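Local atomic coordinates of VIN1 (Oscarella pearsei, PDB entry 6BFI), a protein that probably binds actin filaments and may play a role in cell-cell adhesion, as a sponge homolog of vinculin. Residues 593-596 against 597-601. Residues are numbered along the deposited sequence; the frame is centred on the assembly and turned at random.
Sequences RKFC and SSADK
Ser597 and Ser598 each bend the hydroxyl back onto the carbonyl four residues earlier. Ser597 OG donates to Arg593 O at 3.0 Å, and Ser598 OG to Lys594 O at 3.0 Å. In both serines OG lies anti to the carbonyl carbon and beside the backbone N (chi1 -61° in Ser598), which carries it back towards the preceding turn. Each of these carbonyls also accepts the serine's own N-H; at Arg593 O the amide and hydroxyl of Ser597 arrive from opposite faces of the carbonyl plane. With an alanine at Ser598, Lys594 O would probably lose the hydroxyl donor and keep the bond from the backbone amide. The backbone bonds are those of a regular alpha-helix, here successive turns of helix 589-615 in a helical bundle of the vinculin family; Ala599 N to Phe595 O is 2.9 Å, nearly straight at 170°. On the buried flank Phe595 CE1 lies 4.5 Å from Ala599 CB, a loose, oblique approach, while the ring packs against helices 496-519 and 572-584. Asp600 N donates to Cys596 O at 2.9 Å; the Asp600 carboxylate forms a salt bridge through OD1 with Lys515 of helix 496-519, whose side chain also touches Cys596.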
# COMPACT_ATOMS: atom_id res chain seq x y z
N ARG A 593 22.83 7.47 -45.63
CA ARG A 593 23.57 8.36 -44.74
C ARG A 593 22.62 9.16 -43.86
O ARG A 593 22.86 9.31 -42.65
CB ARG A 593 24.46 9.30 -45.55
CG ARG A 593 25.66 8.63 -46.19
CD ARG A 593 26.62 9.66 -46.77
NE ARG A 593 26.02 10.40 -47.88
CZ ARG A 593 26.23 10.12 -49.16
NH1 ARG A 593 27.03 9.11 -49.49
NH2 ARG A 593 25.65 10.84 -50.11
N LYS A 594 21.54 9.69 -44.44
CA LYS A 594 20.55 10.42 -43.65
C LYS A 594 19.99 9.56 -42.53
O LYS A 594 19.92 9.98 -41.37
CB LYS A 594 19.42 10.92 -44.56
CG LYS A 594 19.87 11.86 -45.67
CD LYS A 594 18.72 12.18 -46.61
CE LYS A 594 19.17 13.06 -47.76
NZ LYS A 594 18.09 13.24 -48.78
N PHE A 595 19.58 8.33 -42.87
CA PHE A 595 19.02 7.44 -41.86
C PHE A 595 20.04 7.12 -40.77
O PHE A 595 19.70 7.13 -39.57
CB PHE A 595 18.52 6.15 -42.51
CG PHE A 595 18.42 4.99 -41.55
CD1 PHE A 595 17.44 4.97 -40.58
CD2 PHE A 595 19.31 3.93 -41.63
CE1 PHE A 595 17.35 3.91 -39.70
CE2 PHE A 595 19.22 2.87 -40.75
CZ PHE A 595 18.24 2.86 -39.78
N CYS A 596 21.29 6.84 -41.15
CA CYS A 596 22.31 6.54 -40.16
C CYS A 596 22.53 7.71 -39.22
O CYS A 596 22.64 7.53 -38.00
CB CYS A 596 23.62 6.15 -40.85
SG CYS A 596 23.55 4.58 -41.76
N SER A 597 22.58 8.93 -39.76
CA SER A 597 22.75 10.11 -38.91
C SER A 597 21.56 10.30 -37.98
O SER A 597 21.72 10.70 -36.82
CB SER A 597 22.97 11.35 -39.77
OG SER A 597 24.10 11.20 -40.61
N SER A 598 20.35 10.01 -38.47
CA SER A 598 19.16 10.17 -37.64
C SER A 598 19.16 9.17 -36.48
O SER A 598 18.87 9.52 -35.33
CB SER A 598 17.90 10.01 -38.49
OG SER A 598 17.84 10.99 -39.51
N ALA A 599 19.48 7.90 -36.77
CA ALA A 599 19.55 6.89 -35.72
C ALA A 599 20.64 7.24 -34.71
O ALA A 599 20.43 7.11 -33.49
CB ALA A 599 19.79 5.52 -36.34
N ASP A 600 21.80 7.69 -35.19
CA ASP A 600 22.83 8.17 -34.27
C ASP A 600 22.32 9.32 -33.41
O ASP A 600 22.69 9.42 -32.23
CB ASP A 600 24.08 8.60 -35.05
CG ASP A 600 24.79 7.43 -35.70
OD1 ASP A 600 24.72 6.30 -35.16
OD2 ASP A 600 25.44 7.63 -36.76
N LYS A 601 21.46 10.18 -33.97
CA LYS A 601 20.88 11.25 -33.17
C LYS A 601 19.99 10.69 -32.07
O LYS A 601 19.98 11.19 -30.94
CB LYS A 601 20.10 12.21 -34.06
CG LYS A 601 19.99 13.62 -33.50
CD LYS A 601 21.34 14.32 -33.55
CE LYS A 601 21.51 15.27 -32.37
NZ LYS A 601 20.40 16.25 -32.27